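Local structure of inactive poly [ADP-ribose] polymerase RCD1 (Arabidopsis thaliana, 5NGO) at residues Leu23-Phe34 with Pro176-Leu184. The protein is an inactive member of the poly(ADP-ribose) polymerase family, linked to plant cell death and immunity and bound by the downy mildew effector HaRxL106. Numbering follows the deposited sequence.
Sequences LGHVPVLDVGRF and PEFVVRFKL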
loop_
_atom_site.group_PDB
_atom_site.type_symbol
_atom_site.label_atom_id
_atom_site.label_comp_id
_atom_site.label_asym_id
_atom_site.label_seq_id
_atom_site.Cartn_x
_atom_site.Cartn_y
_atom_site.Cartn_z
ATOM N N LEU A 23 -12.660 -9.846 -11.446
ATOM C CA LEU A 23 -13.904 -9.526 -10.734
ATOM C C LEU A 23 -15.050 -9.103 -11.661
ATOM O O LEU A 23 -16.176 -8.924 -11.189
ATOM C CB LEU A 23 -13.659 -8.419 -9.703
ATOM C CG LEU A 23 -12.507 -8.647 -8.711
ATOM C CD1 LEU A 23 -12.305 -7.400 -7.864
ATOM C CD2 LEU A 23 -12.735 -9.877 -7.841
ATOM N N GLY A 24 -14.775 -8.952 -12.955
ATOM C CA GLY A 24 -15.809 -8.633 -13.931
ATOM C C GLY A 24 -15.816 -7.159 -14.279
ATOM O O GLY A 24 -14.739 -6.582 -14.528
ATOM N N HIS A 25 -17.004 -6.546 -14.306
ATOM C CA HIS A 25 -17.133 -5.126 -14.609
ATOM C C HIS A 25 -16.770 -4.295 -13.384
ATOM O O HIS A 25 -17.510 -4.299 -12.405
ATOM C CB HIS A 25 -18.547 -4.760 -15.117
ATOM C CG HIS A 25 -18.653 -3.328 -15.561
ATOM N ND1 HIS A 25 -17.581 -2.679 -16.139
ATOM C CD2 HIS A 25 -19.647 -2.412 -15.481
ATOM C CE1 HIS A 25 -17.912 -1.428 -16.409
ATOM N NE2 HIS A 25 -19.165 -1.245 -16.033
ATOM N N VAL A 26 -15.637 -3.602 -13.452
ATOM C CA VAL A 26 -15.159 -2.777 -12.349
ATOM C C VAL A 26 -14.947 -1.352 -12.839
ATOM O O VAL A 26 -13.843 -0.980 -13.204
ATOM C CB VAL A 26 -13.866 -3.337 -11.692
ATOM C CG1 VAL A 26 -12.769 -3.764 -12.663
ATOM C CG2 VAL A 26 -13.480 -2.431 -10.491
ATOM N N PRO A 27 -16.017 -0.539 -12.850
ATOM C CA PRO A 27 -15.857 0.820 -13.380
ATOM C C PRO A 27 -14.993 1.696 -12.472
ATOM O O PRO A 27 -15.182 1.702 -11.257
ATOM C CB PRO A 27 -17.302 1.329 -13.482
ATOM C CG PRO A 27 -18.086 0.523 -12.497
ATOM C CD PRO A 27 -17.421 -0.822 -12.466
ATOM N N VAL A 28 -14.032 2.380 -13.083
ATOM C CA VAL A 28 -13.179 3.342 -12.405
ATOM C C VAL A 28 -13.795 4.716 -12.604
ATOM O O VAL A 28 -13.800 5.237 -13.719
ATOM C CB VAL A 28 -11.742 3.323 -12.964
ATOM C CG1 VAL A 28 -10.912 4.455 -12.364
ATOM C CG2 VAL A 28 -11.088 1.985 -12.655
ATOM N N LEU A 29 -14.282 5.304 -11.522
ATOM C CA LEU A 29 -14.878 6.629 -11.567
ATOM C C LEU A 29 -13.831 7.755 -11.627
ATOM O O LEU A 29 -14.061 8.769 -12.277
ATOM C CB LEU A 29 -15.774 6.853 -10.354
ATOM C CG LEU A 29 -16.867 5.838 -10.072
ATOM C CD1 LEU A 29 -17.833 6.452 -9.036
ATOM C CD2 LEU A 29 -17.653 5.438 -11.297
ATOM N N ASP A 30 -12.696 7.577 -10.957
ATOM C CA ASP A 30 -11.708 8.632 -10.827
ATOM C C ASP A 30 -10.356 8.127 -10.367
ATOM O O ASP A 30 -10.275 7.137 -9.653
ATOM C CB ASP A 30 -12.226 9.709 -9.821
ATOM C CG ASP A 30 -11.474 11.047 -9.946
ATOM O OD1 ASP A 30 -10.958 11.405 -11.039
ATOM O OD2 ASP A 30 -11.425 11.760 -8.936
ATOM N N VAL A 31 -9.299 8.800 -10.809
ATOM C CA VAL A 31 -7.955 8.572 -10.302
ATOM C C VAL A 31 -7.435 9.947 -9.914
ATOM O O VAL A 31 -7.367 10.853 -10.759
ATOM C CB VAL A 31 -7.040 7.925 -11.352
ATOM C CG1 VAL A 31 -5.629 7.776 -10.808
ATOM C CG2 VAL A 31 -7.587 6.576 -11.750
ATOM N N GLY A 32 -7.066 10.083 -8.640
ATOM C CA GLY A 32 -6.570 11.335 -8.116
ATOM C C GLY A 32 -5.191 11.178 -7.569
ATOM O O GLY A 32 -4.781 10.095 -7.255
ATOM N N ARG A 33 -4.514 12.305 -7.381
ATOM C CA ARG A 33 -3.166 12.358 -6.792
ATOM C C ARG A 33 -3.132 13.419 -5.720
ATOM O O ARG A 33 -3.654 14.471 -5.966
ATOM C CB ARG A 33 -2.133 12.612 -7.854
ATOM C CG ARG A 33 -0.682 12.498 -7.381
ATOM C CD ARG A 33 0.361 12.703 -8.495
ATOM N NE ARG A 33 0.196 14.032 -9.082
ATOM C CZ ARG A 33 0.705 15.187 -8.618
ATOM N NH1 ARG A 33 1.492 15.231 -7.525
ATOM N NH2 ARG A 33 0.425 16.321 -9.256
ATOM N N PHE A 34 -2.609 13.094 -4.534
ATOM C CA PHE A 34 -2.512 14.045 -3.444
ATOM C C PHE A 34 -1.517 15.149 -3.749
ATOM O O PHE A 34 -0.403 14.839 -4.095
ATOM C CB PHE A 34 -1.908 13.373 -2.220
ATOM C CG PHE A 34 -2.757 12.280 -1.620
ATOM C CD1 PHE A 34 -3.826 12.603 -0.789
ATOM C CD2 PHE A 34 -2.476 10.935 -1.844
ATOM C CE1 PHE A 34 -4.600 11.604 -0.199
ATOM C CE2 PHE A 34 -3.255 9.937 -1.280
ATOM C CZ PHE A 34 -4.327 10.272 -0.458
ATOM N N PRO A 176 1.563 7.231 0.385
ATOM C CA PRO A 176 0.298 7.208 -0.350
ATOM C C PRO A 176 0.268 8.237 -1.427
ATOM O O PRO A 176 0.435 9.385 -1.132
ATOM C CB PRO A 176 -0.762 7.512 0.725
ATOM C CG PRO A 176 -0.047 7.645 2.004
ATOM C CD PRO A 176 1.402 7.794 1.734
ATOM N N GLU A 177 0.081 7.833 -2.667
ATOM C CA GLU A 177 0.239 8.752 -3.780
ATOM C C GLU A 177 -1.011 8.998 -4.585
ATOM O O GLU A 177 -1.277 10.123 -4.974
ATOM C CB GLU A 177 1.355 8.252 -4.707
ATOM C CG GLU A 177 1.826 9.320 -5.683
ATOM C CD GLU A 177 3.027 8.980 -6.443
ATOM O OE1 GLU A 177 3.415 7.797 -6.470
ATOM O OE2 GLU A 177 3.602 9.900 -7.062
ATOM N N PHE A 178 -1.768 7.943 -4.870
ATOM C CA PHE A 178 -2.929 8.013 -5.756
ATOM C C PHE A 178 -4.155 7.390 -5.090
ATOM O O PHE A 178 -4.014 6.432 -4.352
ATOM C CB PHE A 178 -2.678 7.282 -7.041
ATOM C CG PHE A 178 -1.578 7.852 -7.905
ATOM C CD1 PHE A 178 -0.280 7.438 -7.748
ATOM C CD2 PHE A 178 -1.890 8.669 -8.976
ATOM C CE1 PHE A 178 0.737 7.948 -8.589
ATOM C CE2 PHE A 178 -0.921 9.167 -9.812
ATOM C CZ PHE A 178 0.412 8.803 -9.652
ATOM N N VAL A 179 -5.326 7.969 -5.336
ATOM C CA VAL A 179 -6.596 7.401 -4.918
ATOM C C VAL A 179 -7.390 6.990 -6.152
ATOM O O VAL A 179 -7.602 7.805 -7.060
ATOM C CB VAL A 179 -7.453 8.395 -4.108
ATOM C CG1 VAL A 179 -8.754 7.747 -3.678
ATOM C CG2 VAL A 179 -6.684 8.872 -2.879
ATOM N N VAL A 180 -7.840 5.733 -6.174
ATOM C CA VAL A 180 -8.674 5.213 -7.245
ATOM C C VAL A 180 -10.071 5.021 -6.678
ATOM O O VAL A 180 -10.241 4.271 -5.710
ATOM C CB VAL A 180 -8.129 3.862 -7.775
ATOM C CG1 VAL A 180 -9.085 3.272 -8.816
ATOM C CG2 VAL A 180 -6.752 4.050 -8.389
ATOM N N ARG A 181 -11.048 5.713 -7.272
ATOM C CA ARG A 181 -12.457 5.560 -6.922
ATOM C C ARG A 181 -13.103 4.587 -7.888
ATOM O O ARG A 181 -12.980 4.749 -9.099
ATOM C CB ARG A 181 -13.184 6.899 -7.011
ATOM C CG ARG A 181 -12.702 7.907 -5.998
ATOM C CD ARG A 181 -13.442 9.229 -6.098
ATOM N NE ARG A 181 -12.765 10.211 -5.256
ATOM C CZ ARG A 181 -13.218 11.417 -4.962
ATOM N NH1 ARG A 181 -14.411 11.826 -5.377
ATOM N NH2 ARG A 181 -12.479 12.211 -4.193
ATOM N N PHE A 182 -13.818 3.597 -7.349
ATOM C CA PHE A 182 -14.409 2.545 -8.171
ATOM C C PHE A 182 -15.697 1.936 -7.584
ATOM O O PHE A 182 -16.100 2.262 -6.465
ATOM C CB PHE A 182 -13.362 1.457 -8.436
ATOM C CG PHE A 182 -12.995 0.649 -7.219
ATOM C CD1 PHE A 182 -12.106 1.146 -6.276
ATOM C CD2 PHE A 182 -13.523 -0.619 -7.023
ATOM C CE1 PHE A 182 -11.758 0.415 -5.162
ATOM C CE2 PHE A 182 -13.174 -1.370 -5.906
ATOM C CZ PHE A 182 -12.286 -0.846 -4.972
ATOM N N LYS A 183 -16.333 1.070 -8.375
ATOM C CA LYS A 183 -17.473 0.257 -7.918
ATOM C C LYS A 183 -17.307 -1.220 -8.278
ATOM O O LYS A 183 -16.573 -1.547 -9.188
ATOM C CB LYS A 183 -18.778 0.744 -8.519
ATOM C CG LYS A 183 -19.111 2.187 -8.229
ATOM C CD LYS A 183 -20.501 2.562 -8.718
ATOM C CE LYS A 183 -21.187 3.462 -7.692
ATOM N NZ LYS A 183 -22.425 4.097 -8.195
ATOM N N LEU A 184 -18.021 -2.066 -7.534
ATOM C CA LEU A 184 -18.184 -3.507 -7.838
ATOM C C LEU A 184 -19.666 -3.896 -7.833
ATOM O O LEU A 184 -20.490 -3.175 -7.286
ATOM C CB LEU A 184 -17.465 -4.365 -6.813
ATOM C CG LEU A 184 -15.985 -4.123 -6.559
ATOM C CD1 LEU A 184 -15.538 -4.976 -5.362
ATOM C CD2 LEU A 184 -15.113 -4.422 -7.786
HETATM O O HOH W 1 3.274 12.676 -6.438
#
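Gly32 and Val179 form a hydrogen-bonded pair of a two-strand antiparallel ladder: Gly32 N reaches Val179 O at 2.8 Å, and Val179 N returns to Gly32 O. Further along, Arg181 N bonds to Asp30 O at 2.9 Å. Arg181 O then takes two donors, a short but bent bond from Leu29 N (2.8 Å) and a weak one from Asp30 N, and this classic beta bulge shifts the register by one residue before Val28 pairs with Phe182. Lys183 N to Pro27 O (3.2 Å) and Phe34 N to Glu177 O continue the bonding at the two ends.

On one face of the ladder, Val28 meets Val180, and Arg33 lays its aliphatic part over the Phe178 ring. CG of Arg33, anti to the backbone N (chi1 -172°), sits above one ring face, offset toward the rim. Its chain then bends at chi3 (60°), and Arg33 NH1 shares a water with Glu177 OE2, which also has a salt bridge to Arg127. On the other face, Phe34 CZ touches Val179 CG2 at 3.7 Å, while Asp30 OD2 lies over one face of the Arg181 guanidinium, 4.2 Å from Arg181 NE, with no N-H pointing at it, so the charges probably attract without a salt bridge. At the far end Leu184 CD2 touches both Val26 CG2 (3.7 Å) and Leu23 CD1.

Helix 9-19 covers the Val28, Val180 and Phe178 face through Phe16 and Val12, and helix 77-80 packs against Phe34. Strand 28-33 is one of the two outermost strands of the mixed beta-sheet; it pairs with 174-182, which pairs in turn with 121-129, forming one edge of a PARP catalytic-type domain.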